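Local coordinates for protein methylenetetrahydrofolate--tRNA-(uracil-5-)-methyltransferase TrmFO (Thermus thermophilus, PDB 3G5R) that probably catalyses the folate- and FAD-dependent methylation of uridine 54 in tRNA to 5-methyluridine, at residues 122-127 against 139-144; 156-161 against 308-313; 177-182 against 259-264; 227-232 against 276-281; 285-290 against 299-304. All coordinates share one frame; numbering follows the deposited sequence.

Interaction 1 (122-127 against 139-144); sequences REIPPG and EALAEA
A140 is the first helix residue to meet the loop: its CB sits over the centre of one face of the R122 guanidinium, 3.7 Å from R122 CZ. R122 wraps round this one methyl. CB and CG of the arginine already touch it, and a bend at chi3 (61°) swings the flat end back over it. Next along, L141 sends CD1 over the loop backbone, 4.1 Å from E123 C and 4.3 Å from I124 CG1; the same side chain also touches the bound FAD, so this leucine meets both loop and cofactor. The setting is the Rossmann-type FAD-binding part of the protein. Loop 122-127 leads from strand 114-117 into strand 129-131 of the parallel sheet, helix 139-149 comes after that strand, and P125 packs on N5 and V7 of the strand beside it. A144 lies one turn beyond A140 and offers another small methyl. Its CB is 3.7 Å from R122 O and 4.0 Å from E123 OE1; such small side chains are consistent with the 4.8 Å between R122 CA and L141 CA. E123 bends at chi2 (-68°), which brings its carboxylate to A144; OE2 makes a long, weak ion pair with R147 farther along the helix.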
# COMPACT_ATOMS: atom_id res chain seq x y z
N ARG A 122 3.18 -14.02 20.53
CA ARG A 122 3.62 -12.86 21.30
C ARG A 122 5.09 -12.52 21.08
O ARG A 122 5.57 -11.46 21.47
CB ARG A 122 3.33 -13.06 22.79
CG ARG A 122 1.86 -13.30 23.09
CD ARG A 122 1.62 -13.55 24.58
NE ARG A 122 2.02 -12.41 25.40
CZ ARG A 122 1.19 -11.44 25.78
NH1 ARG A 122 -0.08 -11.46 25.42
NH2 ARG A 122 1.64 -10.44 26.53
N GLU A 123 5.81 -13.45 20.44
CA GLU A 123 7.20 -13.25 20.07
C GLU A 123 7.39 -13.74 18.64
O GLU A 123 6.65 -14.61 18.20
CB GLU A 123 8.11 -14.05 21.01
CG GLU A 123 8.00 -13.65 22.47
CD GLU A 123 8.54 -12.25 22.73
OE1 GLU A 123 9.41 -11.80 21.95
OE2 GLU A 123 8.10 -11.61 23.71
N ILE A 124 8.36 -13.19 17.92
CA ILE A 124 8.61 -13.64 16.55
C ILE A 124 9.08 -15.09 16.55
O ILE A 124 10.10 -15.41 17.15
CB ILE A 124 9.65 -12.76 15.85
CG1 ILE A 124 9.19 -11.30 15.83
CG2 ILE A 124 9.92 -13.29 14.43
CD1 ILE A 124 10.27 -10.32 15.45
N PRO A 125 8.32 -15.98 15.89
CA PRO A 125 8.66 -17.40 15.87
C PRO A 125 9.98 -17.67 15.15
O PRO A 125 10.17 -17.19 14.04
CB PRO A 125 7.51 -18.04 15.09
CG PRO A 125 6.37 -17.07 15.25
CD PRO A 125 7.01 -15.72 15.26
N PRO A 126 10.88 -18.43 15.78
CA PRO A 126 12.16 -18.80 15.18
C PRO A 126 11.97 -19.66 13.94
O PRO A 126 10.99 -20.39 13.84
CB PRO A 126 12.84 -19.63 16.27
CG PRO A 126 12.17 -19.23 17.55
CD PRO A 126 10.74 -18.95 17.16
N GLY A 127 12.90 -19.57 13.00
CA GLY A 127 12.86 -20.40 11.81
C GLY A 127 12.57 -19.56 10.58
O GLY A 127 13.03 -18.43 10.47
N GLU A 139 -1.00 -6.26 20.39
CA GLU A 139 -0.03 -5.38 21.04
C GLU A 139 1.25 -6.10 21.42
O GLU A 139 2.34 -5.55 21.29
CB GLU A 139 -0.65 -4.70 22.28
CG GLU A 139 0.37 -3.97 23.16
CD GLU A 139 1.16 -2.90 22.43
OE1 GLU A 139 2.08 -2.32 23.04
OE2 GLU A 139 0.88 -2.63 21.24
N ALA A 140 1.13 -7.35 21.86
CA ALA A 140 2.31 -8.13 22.23
C ALA A 140 3.30 -8.25 21.06
O ALA A 140 4.50 -8.05 21.24
CB ALA A 140 1.91 -9.52 22.72
N LEU A 141 2.80 -8.56 19.87
CA LEU A 141 3.70 -8.76 18.74
C LEU A 141 4.22 -7.43 18.23
O LEU A 141 5.36 -7.34 17.78
CB LEU A 141 3.01 -9.54 17.62
CG LEU A 141 3.93 -9.94 16.48
CD1 LEU A 141 5.05 -10.82 17.00
CD2 LEU A 141 3.14 -10.66 15.39
N ALA A 142 3.39 -6.40 18.29
CA ALA A 142 3.82 -5.06 17.91
C ALA A 142 4.98 -4.64 18.80
O ALA A 142 5.99 -4.13 18.31
CB ALA A 142 2.67 -4.07 18.02
N GLU A 143 4.83 -4.85 20.10
CA GLU A 143 5.91 -4.59 21.05
C GLU A 143 7.17 -5.38 20.69
O GLU A 143 8.27 -4.84 20.69
CB GLU A 143 5.48 -4.92 22.48
CG GLU A 143 4.48 -3.95 23.08
CD GLU A 143 3.99 -4.38 24.45
OE1 GLU A 143 4.45 -5.43 24.95
OE2 GLU A 143 3.14 -3.66 25.03
N ALA A 144 7.00 -6.66 20.38
CA ALA A 144 8.13 -7.52 20.00
C ALA A 144 8.85 -6.98 18.77
O ALA A 144 10.07 -7.01 18.69
CB ALA A 144 7.66 -8.94 19.78

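Interaction 2 (156-161 against 308-313). With THG ((6S)-5,6,7,8-tetrahydrofolate), chain C.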
# COMPACT_ATOMS: atom_id res chain seq x y z
N TYR A 156 1.53 2.82 14.62
CA TYR A 156 0.22 2.31 15.03
C TYR A 156 -0.91 2.99 14.27
O TYR A 156 -2.04 2.53 14.29
CB TYR A 156 0.01 2.53 16.53
CG TYR A 156 0.81 1.61 17.42
CD1 TYR A 156 0.47 0.27 17.54
CD2 TYR A 156 1.88 2.09 18.15
CE1 TYR A 156 1.20 -0.57 18.37
CE2 TYR A 156 2.61 1.26 18.97
CZ TYR A 156 2.26 -0.07 19.08
OH TYR A 156 3.00 -0.89 19.91
N TYR A 157 -0.58 4.10 13.62
CA TYR A 157 -1.55 4.82 12.81
C TYR A 157 -0.90 5.27 11.51
O TYR A 157 0.31 5.50 11.47
CB TYR A 157 -2.07 6.06 13.56
CG TYR A 157 -2.82 5.73 14.83
CD1 TYR A 157 -2.15 5.45 16.01
CD2 TYR A 157 -4.21 5.71 14.84
CE1 TYR A 157 -2.84 5.15 17.17
CE2 TYR A 157 -4.91 5.41 16.00
CZ TYR A 157 -4.22 5.13 17.16
OH TYR A 157 -4.91 4.84 18.31
N ASP A 158 -1.69 5.37 10.45
CA ASP A 158 -1.21 6.08 9.28
C ASP A 158 -1.82 7.48 9.25
O ASP A 158 -2.87 7.73 9.86
CB ASP A 158 -1.39 5.29 7.97
CG ASP A 158 -2.82 4.85 7.72
OD1 ASP A 158 -3.00 3.90 6.93
OD2 ASP A 158 -3.76 5.44 8.28
N ALA A 159 -1.13 8.38 8.58
CA ALA A 159 -1.58 9.75 8.42
C ALA A 159 -0.99 10.18 7.09
O ALA A 159 0.07 10.80 7.02
CB ALA A 159 -1.06 10.63 9.53
N ALA A 160 -1.68 9.79 6.03
CA ALA A 160 -1.14 9.91 4.69
C ALA A 160 -1.72 11.12 4.00
O ALA A 160 -2.92 11.39 4.09
CB ALA A 160 -1.42 8.66 3.90
N SER A 161 -0.86 11.86 3.32
CA SER A 161 -1.30 12.95 2.48
C SER A 161 -1.51 12.41 1.07
O SER A 161 -0.97 11.36 0.71
CB SER A 161 -0.26 14.07 2.48
OG SER A 161 1.00 13.58 2.10
N HIS A 308 -5.99 6.39 9.69
CA HIS A 308 -6.59 5.20 10.28
C HIS A 308 -5.72 4.61 11.38
O HIS A 308 -4.50 4.72 11.35
CB HIS A 308 -6.75 4.09 9.24
CG HIS A 308 -7.74 4.39 8.17
ND1 HIS A 308 -7.52 4.10 6.84
CD2 HIS A 308 -8.97 4.96 8.23
CE1 HIS A 308 -8.57 4.47 6.13
NE2 HIS A 308 -9.46 5.00 6.95
N ARG A 309 -6.37 3.95 12.33
CA ARG A 309 -5.67 3.00 13.18
C ARG A 309 -5.17 1.88 12.26
O ARG A 309 -5.96 1.22 11.59
CB ARG A 309 -6.64 2.45 14.23
CG ARG A 309 -6.16 1.22 14.96
CD ARG A 309 -5.17 1.55 16.07
NE ARG A 309 -4.81 0.32 16.77
CZ ARG A 309 -3.77 -0.44 16.44
NH1 ARG A 309 -2.97 -0.08 15.45
NH2 ARG A 309 -3.53 -1.55 17.13
N ASN A 310 -3.85 1.70 12.22
CA ASN A 310 -3.23 0.85 11.21
C ASN A 310 -1.78 0.55 11.60
O ASN A 310 -0.91 1.39 11.42
CB ASN A 310 -3.26 1.57 9.86
CG ASN A 310 -2.85 0.69 8.70
OD1 ASN A 310 -3.66 -0.07 8.17
ND2 ASN A 310 -1.60 0.81 8.26
N THR A 311 -1.53 -0.63 12.15
CA THR A 311 -0.18 -1.03 12.50
C THR A 311 0.59 -1.45 11.25
O THR A 311 0.14 -2.32 10.51
CB THR A 311 -0.19 -2.18 13.52
OG1 THR A 311 -0.75 -1.70 14.76
CG2 THR A 311 1.21 -2.70 13.78
N TYR A 312 1.74 -0.83 11.01
CA TYR A 312 2.56 -1.20 9.85
C TYR A 312 4.03 -0.87 10.05
O TYR A 312 4.39 -0.05 10.89
CB TYR A 312 2.03 -0.54 8.57
CG TYR A 312 2.26 0.96 8.48
CD1 TYR A 312 1.49 1.85 9.22
CD2 TYR A 312 3.23 1.48 7.63
CE1 TYR A 312 1.70 3.22 9.13
CE2 TYR A 312 3.44 2.84 7.53
CZ TYR A 312 2.67 3.71 8.29
OH TYR A 312 2.88 5.06 8.19
N LEU A 313 4.87 -1.54 9.27
CA LEU A 313 6.32 -1.37 9.36
C LEU A 313 6.84 -0.34 8.36
O LEU A 313 6.21 -0.08 7.33
CB LEU A 313 7.01 -2.70 9.07
CG LEU A 313 6.71 -3.83 10.06
CD1 LEU A 313 7.23 -5.15 9.50
CD2 LEU A 313 7.34 -3.52 11.41
N3 THG C . -7.34 0.54 6.72
C2 THG C . -7.42 0.66 8.07
N1 THG C . -8.60 1.07 8.66
C8A THG C . -9.69 1.35 7.89
C4A THG C . -9.61 1.23 6.48
C4 THG C . -8.47 0.84 5.92
N8 THG C . -10.98 1.79 8.52
C7 THG C . -12.19 1.77 7.69
C6 THG C . -11.86 2.20 6.25
N5 THG C . -10.77 1.50 5.69
O4 THG C . -8.38 0.71 4.53
N2 THG C . -6.28 0.35 8.90
O HOH W 1 2.14 7.11 10.31
O HOH W 2 -4.90 2.86 5.62
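R309 CD lies over one face of the Y157 ring, 4.2 Å from its centroid, in a CH-pi contact, while the edge of the Y312 ring meets Y157 O in plane. The H308 ring carries the tetrahydrofolate pterin over the centre of one face and, in plane at its edge, a water that donates to D158 OD1. N2 of the tetrahydrofolate donates to R309 O and N310 OD1, 2.8 Å each, so this strand forms part of the folate site. D158 OD2 accepts from H308 N at 2.8 Å. A bend at chi2 (80°) brings R309 NH1 to two acceptors: T311 OG1, 2.8 Å away on a straight bond, and, less straight, a lone pair of Y156 O at 3.0 Å. N310 N reaches the same carbonyl from above its plane. With a leucine in place of R309, Y156 O would probably keep one donor and T311 OG1 lose this one. Strands 154-165 and 301-313 are antiparallel neighbours at one margin of the six-stranded sheet, where helix 139-149 packs on Y156.

Interaction 3 (177-182 against 259-264)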
# COMPACT_ATOMS: atom_id res chain seq x y z
N ALA A 177 12.62 24.23 -4.92
CA ALA A 177 13.41 24.91 -3.90
C ALA A 177 13.13 24.33 -2.52
O ALA A 177 12.17 23.58 -2.34
CB ALA A 177 13.12 26.41 -3.91
N GLY A 178 13.96 24.66 -1.54
CA GLY A 178 13.74 24.24 -0.17
C GLY A 178 13.87 25.39 0.81
O GLY A 178 14.60 26.35 0.55
N ARG A 179 13.15 25.31 1.93
CA ARG A 179 13.28 26.31 2.99
C ARG A 179 14.55 26.02 3.76
O ARG A 179 15.28 25.08 3.45
CB ARG A 179 12.10 26.23 3.95
CG ARG A 179 10.72 26.36 3.33
CD ARG A 179 9.68 26.47 4.44
NE ARG A 179 8.32 26.29 3.95
CZ ARG A 179 7.59 25.20 4.15
NH1 ARG A 179 6.36 25.13 3.66
NH2 ARG A 179 8.09 24.18 4.85
N TYR A 180 14.81 26.83 4.79
CA TYR A 180 15.95 26.56 5.66
C TYR A 180 15.77 25.21 6.35
O TYR A 180 14.77 24.98 7.02
CB TYR A 180 16.12 27.67 6.70
CG TYR A 180 17.23 27.39 7.69
CD1 TYR A 180 16.96 27.04 9.00
CD2 TYR A 180 18.56 27.44 7.29
CE1 TYR A 180 17.97 26.76 9.90
CE2 TYR A 180 19.59 27.17 8.18
CZ TYR A 180 19.29 26.83 9.48
OH TYR A 180 20.30 26.56 10.37
N GLY A 181 16.74 24.32 6.16
CA GLY A 181 16.70 23.01 6.78
C GLY A 181 16.08 21.95 5.89
O GLY A 181 15.98 20.78 6.28
N GLN A 182 15.65 22.35 4.70
CA GLN A 182 15.04 21.43 3.74
C GLN A 182 15.97 21.12 2.58
O GLN A 182 16.91 21.86 2.30
CB GLN A 182 13.77 22.04 3.16
CG GLN A 182 12.50 21.75 3.93
CD GLN A 182 11.26 22.16 3.15
OE1 GLN A 182 11.30 23.10 2.35
NE2 GLN A 182 10.16 21.44 3.36
N VAL A 259 2.53 28.64 0.14
CA VAL A 259 2.82 27.60 -0.84
C VAL A 259 2.15 26.29 -0.45
O VAL A 259 1.79 26.08 0.70
CB VAL A 259 4.34 27.32 -0.97
CG1 VAL A 259 5.07 28.55 -1.49
CG2 VAL A 259 4.91 26.87 0.37
N VAL A 260 1.97 25.41 -1.42
CA VAL A 260 1.78 24.00 -1.11
C VAL A 260 3.04 23.32 -1.62
O VAL A 260 3.44 23.52 -2.77
CB VAL A 260 0.55 23.40 -1.80
CG1 VAL A 260 0.51 21.89 -1.57
CG2 VAL A 260 -0.73 24.05 -1.29
N GLN A 261 3.69 22.55 -0.76
CA GLN A 261 4.90 21.86 -1.16
C GLN A 261 4.59 20.42 -1.53
O GLN A 261 3.69 19.81 -0.95
CB GLN A 261 5.93 21.86 -0.03
CG GLN A 261 6.51 23.22 0.28
CD GLN A 261 7.78 23.10 1.09
OE1 GLN A 261 7.80 22.47 2.14
NE2 GLN A 261 8.87 23.68 0.59
N LEU A 262 5.33 19.90 -2.49
CA LEU A 262 5.23 18.49 -2.85
C LEU A 262 6.59 17.83 -2.71
O LEU A 262 7.62 18.44 -2.99
CB LEU A 262 4.70 18.31 -4.27
CG LEU A 262 3.21 18.61 -4.42
CD1 LEU A 262 3.01 20.03 -4.89
CD2 LEU A 262 2.58 17.63 -5.40
N ARG A 263 6.59 16.58 -2.27
CA ARG A 263 7.84 15.86 -2.10
C ARG A 263 7.79 14.54 -2.84
O ARG A 263 6.74 13.91 -2.96
CB ARG A 263 8.17 15.65 -0.62
CG ARG A 263 7.47 14.49 0.03
CD ARG A 263 8.19 14.05 1.30
NE ARG A 263 7.81 12.69 1.65
CZ ARG A 263 8.23 12.03 2.72
NH1 ARG A 263 9.06 12.61 3.59
NH2 ARG A 263 7.81 10.79 2.92
N GLN A 264 8.95 14.13 -3.36
CA GLN A 264 9.06 12.90 -4.13
C GLN A 264 8.99 11.70 -3.20
O GLN A 264 9.72 11.61 -2.22
CB GLN A 264 10.37 12.89 -4.91
CG GLN A 264 10.53 11.69 -5.83
CD GLN A 264 11.85 11.72 -6.58
OE1 GLN A 264 12.40 10.67 -6.93
NE2 GLN A 264 12.36 12.92 -6.81
O HOH W 3 5.64 22.15 3.77
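R179, its chain extended from CG to NE (chi2 -172°), carries its guanidinium out across the Q261 amide, with Q261 CD 3.5 Å above the plane and offset toward the rim. The two planes are 33° apart. R179 NH2 comes to 3.2 Å from Q261 OE1, but at a poor angle, so the guanidinium lies over the amide without bonding to it; a water does the bonding instead, accepting from NH1 and donating to OE1. R179 NE goes to K243 O, and V259 CG2 touches NH1. Loop 177-182 follows strand 175-176 at one margin of the six-stranded antiparallel sheet, and turns back toward strand 187-191 through a type II beta turn from R179 to Q182, with G181 at positive phi. Q182 closes that turn and pairs with Q261 on strand 258-264. The two amides meet from opposite directions, nearly coplanar, each giving and taking one bond: Q182 NE2 to Q261 OE1 at 2.8 Å, Q261 NE2 to Q182 OE1 at 3.1 Å. Q182 OE1 also accepts from R179 N at 2.9 Å, almost straight at 177°. A leucine in place of Q182 would probably leave R179 N and the Q261 amide without these partners. Q261 NE2 also bonds N188 OD1.

Interaction 4 (227-232 against 276-281)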
# COMPACT_ATOMS: atom_id res chain seq x y z
N GLU A 227 -7.46 19.70 7.51
CA GLU A 227 -8.71 20.46 7.51
C GLU A 227 -9.09 20.90 8.93
O GLU A 227 -9.74 21.93 9.12
CB GLU A 227 -9.86 19.67 6.87
CG GLU A 227 -10.26 18.38 7.60
CD GLU A 227 -9.44 17.17 7.17
OE1 GLU A 227 -8.44 17.34 6.45
OE2 GLU A 227 -9.81 16.04 7.56
N GLU A 228 -8.68 20.12 9.92
CA GLU A 228 -8.93 20.49 11.30
C GLU A 228 -7.97 21.59 11.76
O GLU A 228 -8.36 22.50 12.49
CB GLU A 228 -8.84 19.27 12.22
CG GLU A 228 -8.83 19.60 13.71
CD GLU A 228 -10.15 20.17 14.21
OE1 GLU A 228 -11.19 20.02 13.51
OE2 GLU A 228 -10.16 20.76 15.31
N LEU A 229 -6.71 21.50 11.34
CA LEU A 229 -5.74 22.55 11.64
C LEU A 229 -6.25 23.88 11.10
O LEU A 229 -6.21 24.90 11.78
CB LEU A 229 -4.37 22.23 11.05
CG LEU A 229 -3.61 21.05 11.64
CD1 LEU A 229 -2.35 20.76 10.82
CD2 LEU A 229 -3.26 21.31 13.10
N ALA A 230 -6.76 23.85 9.87
CA ALA A 230 -7.31 25.04 9.23
C ALA A 230 -8.46 25.63 10.05
O ALA A 230 -8.59 26.85 10.18
CB ALA A 230 -7.77 24.72 7.81
N ARG A 231 -9.30 24.75 10.59
CA ARG A 231 -10.46 25.17 11.36
C ARG A 231 -10.05 25.91 12.63
O ARG A 231 -10.79 26.76 13.14
CB ARG A 231 -11.33 23.96 11.73
CG ARG A 231 -12.67 24.31 12.35
CD ARG A 231 -13.31 23.09 13.00
NE ARG A 231 -12.50 22.59 14.11
CZ ARG A 231 -12.62 23.02 15.36
NH1 ARG A 231 -13.51 23.95 15.66
NH2 ARG A 231 -11.85 22.51 16.32
N ARG A 232 -8.87 25.58 13.14
CA ARG A 232 -8.41 26.11 14.42
C ARG A 232 -7.83 27.52 14.37
O ARG A 232 -7.70 28.18 15.40
CB ARG A 232 -7.41 25.14 15.06
CG ARG A 232 -8.04 23.83 15.48
CD ARG A 232 -7.02 22.87 16.02
NE ARG A 232 -7.61 21.56 16.31
CZ ARG A 232 -6.93 20.55 16.83
NH1 ARG A 232 -5.65 20.69 17.13
NH2 ARG A 232 -7.54 19.39 17.06
N GLY A 276 2.40 17.76 4.49
CA GLY A 276 1.62 18.25 5.61
C GLY A 276 0.13 18.27 5.34
O GLY A 276 -0.62 18.92 6.07
N PHE A 277 -0.31 17.55 4.31
CA PHE A 277 -1.74 17.49 3.99
C PHE A 277 -2.41 16.17 4.35
O PHE A 277 -3.35 15.74 3.68
CB PHE A 277 -1.99 17.88 2.53
CG PHE A 277 -2.08 19.36 2.32
CD1 PHE A 277 -0.94 20.14 2.28
CD2 PHE A 277 -3.32 19.99 2.21
CE1 PHE A 277 -1.02 21.52 2.10
CE2 PHE A 277 -3.41 21.36 2.03
CZ PHE A 277 -2.26 22.12 1.98
N GLN A 278 -1.94 15.54 5.42
CA GLN A 278 -2.63 14.36 5.94
C GLN A 278 -4.08 14.75 6.21
O GLN A 278 -4.35 15.84 6.72
CB GLN A 278 -1.93 13.82 7.19
CG GLN A 278 -2.01 14.72 8.42
CD GLN A 278 -1.10 15.94 8.32
OE1 GLN A 278 -0.12 15.95 7.57
NE2 GLN A 278 -1.43 16.98 9.09
N THR A 279 -5.00 13.87 5.86
CA THR A 279 -6.41 14.25 5.87
C THR A 279 -7.32 13.05 6.03
O THR A 279 -6.97 11.92 5.67
CB THR A 279 -6.77 14.99 4.57
OG1 THR A 279 -8.14 15.43 4.63
CG2 THR A 279 -6.60 14.08 3.36
N GLY A 280 -8.50 13.30 6.58
CA GLY A 280 -9.52 12.27 6.70
C GLY A 280 -10.72 12.55 5.82
O GLY A 280 -11.76 11.91 5.96
N LEU A 281 -10.57 13.51 4.91
CA LEU A 281 -11.68 13.92 4.05
C LEU A 281 -12.07 12.83 3.05
O LEU A 281 -11.24 12.01 2.65
CB LEU A 281 -11.33 15.20 3.29
CG LEU A 281 -11.28 16.48 4.11
CD1 LEU A 281 -10.83 17.63 3.24
CD2 LEU A 281 -12.64 16.78 4.73
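T279 OG1 donates to E227 OE1 at 2.7 Å, meeting the oxygen on its syn side but 34° out of the carboxylate plane. The other oxygen is held as well: G280 N donates to the syn lone pair of E227 OE2 at 3.2 Å, so two neighbouring loop residues grip one carboxylate. E227 gets there with CG set between its backbone N and carbonyl carbon (chi1 64°) and a bend at chi2. T279 OG1 in turn accepts from L281 N at 3.1 Å, an ST turn that fixes the hydroxyl which grips the acid. The pairing ties helix 226-232 to the loop between strand 271-274 and helix 283-290, near the surface. L281 lies alongside the glutamate, running the other way, its CG 3.6 Å from E227 CD. Farther along the helix L229 CD1 touches Q278 NE2, whose own hydrogen bond goes to V224 O.

Interaction 5 (285-290 against 299-304). With EDO (1,2-ethanediol), chain F.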
# COMPACT_ATOMS: atom_id res chain seq x y z
N GLU A 285 -13.97 15.04 -1.99
CA GLU A 285 -13.63 16.33 -1.40
C GLU A 285 -12.14 16.62 -1.55
O GLU A 285 -11.73 17.75 -1.80
CB GLU A 285 -14.02 16.37 0.08
CG GLU A 285 -15.52 16.30 0.33
CD GLU A 285 -16.25 17.52 -0.17
OE1 GLU A 285 -16.91 17.43 -1.24
OE2 GLU A 285 -16.17 18.58 0.49
N GLN A 286 -11.33 15.58 -1.39
CA GLN A 286 -9.88 15.73 -1.54
C GLN A 286 -9.55 16.18 -2.96
O GLN A 286 -8.74 17.09 -3.16
CB GLN A 286 -9.16 14.42 -1.24
CG GLN A 286 -9.19 14.01 0.22
CD GLN A 286 -8.27 12.84 0.48
OE1 GLN A 286 -7.17 12.76 -0.08
NE2 GLN A 286 -8.70 11.92 1.34
N LYS A 287 -10.17 15.53 -3.94
CA LYS A 287 -9.91 15.87 -5.33
C LYS A 287 -10.29 17.32 -5.63
O LYS A 287 -9.53 18.05 -6.27
CB LYS A 287 -10.66 14.92 -6.27
CG LYS A 287 -10.39 15.20 -7.74
CD LYS A 287 -11.04 14.16 -8.65
CE LYS A 287 -10.88 14.55 -10.11
NZ LYS A 287 -11.48 13.55 -11.05
N ARG A 288 -11.46 17.73 -5.16
CA ARG A 288 -11.91 19.09 -5.40
C ARG A 288 -10.96 20.12 -4.79
O ARG A 288 -10.64 21.14 -5.41
CB ARG A 288 -13.34 19.28 -4.87
CG ARG A 288 -13.93 20.64 -5.17
CD ARG A 288 -15.42 20.68 -4.82
NE ARG A 288 -15.66 20.31 -3.43
CZ ARG A 288 -15.53 21.14 -2.40
NH1 ARG A 288 -15.15 22.39 -2.61
NH2 ARG A 288 -15.76 20.71 -1.17
N LEU A 289 -10.49 19.85 -3.57
CA LEU A 289 -9.59 20.77 -2.89
C LEU A 289 -8.23 20.82 -3.56
O LEU A 289 -7.67 21.90 -3.79
CB LEU A 289 -9.44 20.39 -1.41
CG LEU A 289 -10.67 20.65 -0.53
CD1 LEU A 289 -10.59 19.82 0.74
CD2 LEU A 289 -10.79 22.13 -0.22
N ILE A 290 -7.68 19.65 -3.88
CA ILE A 290 -6.36 19.58 -4.49
C ILE A 290 -6.32 20.35 -5.81
O ILE A 290 -5.34 21.02 -6.13
CB ILE A 290 -5.93 18.11 -4.72
CG1 ILE A 290 -5.62 17.46 -3.37
CG2 ILE A 290 -4.72 18.03 -5.64
CD1 ILE A 290 -5.46 15.96 -3.45
N ALA A 299 -4.45 17.67 -11.74
CA ALA A 299 -3.66 16.63 -11.11
C ALA A 299 -4.43 15.32 -11.01
O ALA A 299 -5.64 15.32 -10.76
CB ALA A 299 -3.20 17.08 -9.72
N GLU A 300 -3.73 14.22 -11.23
CA GLU A 300 -4.30 12.90 -11.06
C GLU A 300 -3.83 12.35 -9.72
O GLU A 300 -2.64 12.12 -9.53
CB GLU A 300 -3.87 11.96 -12.20
CG GLU A 300 -4.34 10.52 -12.01
CD GLU A 300 -3.96 9.61 -13.17
OE1 GLU A 300 -3.50 10.11 -14.22
OE2 GLU A 300 -4.13 8.38 -13.04
N ILE A 301 -4.76 12.17 -8.79
CA ILE A 301 -4.43 11.62 -7.49
C ILE A 301 -4.35 10.11 -7.62
O ILE A 301 -5.31 9.47 -8.04
CB ILE A 301 -5.51 11.98 -6.45
CG1 ILE A 301 -5.58 13.50 -6.27
CG2 ILE A 301 -5.24 11.28 -5.12
CD1 ILE A 301 -6.90 13.98 -5.72
N VAL A 302 -3.20 9.54 -7.27
CA VAL A 302 -3.01 8.10 -7.40
C VAL A 302 -3.11 7.38 -6.06
O VAL A 302 -3.29 6.16 -6.01
CB VAL A 302 -1.68 7.74 -8.11
CG1 VAL A 302 -1.76 8.13 -9.59
CG2 VAL A 302 -0.51 8.42 -7.44
N ARG A 303 -3.02 8.14 -4.97
CA ARG A 303 -3.22 7.58 -3.65
C ARG A 303 -3.82 8.65 -2.78
O ARG A 303 -3.18 9.66 -2.50
CB ARG A 303 -1.90 7.08 -3.06
CG ARG A 303 -2.05 6.16 -1.86
CD ARG A 303 -2.23 6.94 -0.57
NE ARG A 303 -1.94 6.10 0.59
CZ ARG A 303 -2.86 5.53 1.36
NH1 ARG A 303 -4.15 5.73 1.11
NH2 ARG A 303 -2.49 4.78 2.38
N TYR A 304 -5.06 8.43 -2.34
CA TYR A 304 -5.78 9.43 -1.55
C TYR A 304 -5.32 9.44 -0.11
O TYR A 304 -4.83 8.43 0.41
CB TYR A 304 -7.29 9.20 -1.64
CG TYR A 304 -7.89 9.75 -2.92
CD1 TYR A 304 -8.31 11.07 -2.99
CD2 TYR A 304 -8.00 8.96 -4.06
CE1 TYR A 304 -8.85 11.58 -4.15
CE2 TYR A 304 -8.54 9.47 -5.23
CZ TYR A 304 -8.96 10.79 -5.27
OH TYR A 304 -9.50 11.32 -6.42
C1 EDO F . -6.39 6.15 -7.85
O1 EDO F . -5.33 5.18 -7.91
C2 EDO F . -6.56 6.65 -6.42
O2 EDO F . -7.47 5.81 -5.68
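Helix 285-290 runs beside the chain of 299-304 with K287 and I301 7.3 Å apart at their CA atoms and Q286 and Y304 at 7.5 Å. I301 points at the helix, and its CD1 meets I290 CD1 tip to tip at 3.3 Å, tighter than usual for two methyls, so the exact spacing is doubtful. I301 CD1 also touches K287 CA at 3.6 Å. A299 CB adds a looser contact with I290 CG2. The strand is the start of 301-313, at one margin of the six-stranded antiparallel sheet, and V302 and R303 both face I163 of strand 154-165 in a classic beta bulge. Past the bulge Y304 turns an edge of its ring to the helix: Q286 CB lies there in plane, 3.9 Å from Y304 CD1, and Q286 OE1 stands 3.6 Å from the same carbon. I301 CG2 sits over the centre of one ring face, and W283 stacks with the ring. The Q286 amide, its plane 72° from the ring, bonds G305 N through OE1. With CG anti to its backbone N (chi1 -178°), K287 carries an extended chain past the phenol, its CB 3.8 Å from Y304 OH. An ethanediol, probably from the crystallisation liquor, lies at another part of the ring edge.

How the interactions relate
Interaction 1 belongs to the FAD-binding part of the fold; interaction 2, about 19 Å away between centres, touches it where Y156 meets E139 and A142, helix 139-149 leading into strand 154-165. Interactions 2, 3 and 5 reach the six-stranded antiparallel sheet, and 2 and 5 share strand 301-313. Along the chain, interactions 3, 4 and 5 are nested inside the loop that interaction 2 closes, with 3 and 4 crossing. Interactions 4 and 5, about 14 Å apart between centres, are tied by a probable hydrogen bond from Q286 to L281 O and by packing of L281 on L289. The flavin and folate sites thus probably meet near helix 139-149 and this sheet, with 3, 4 and 5 farther off.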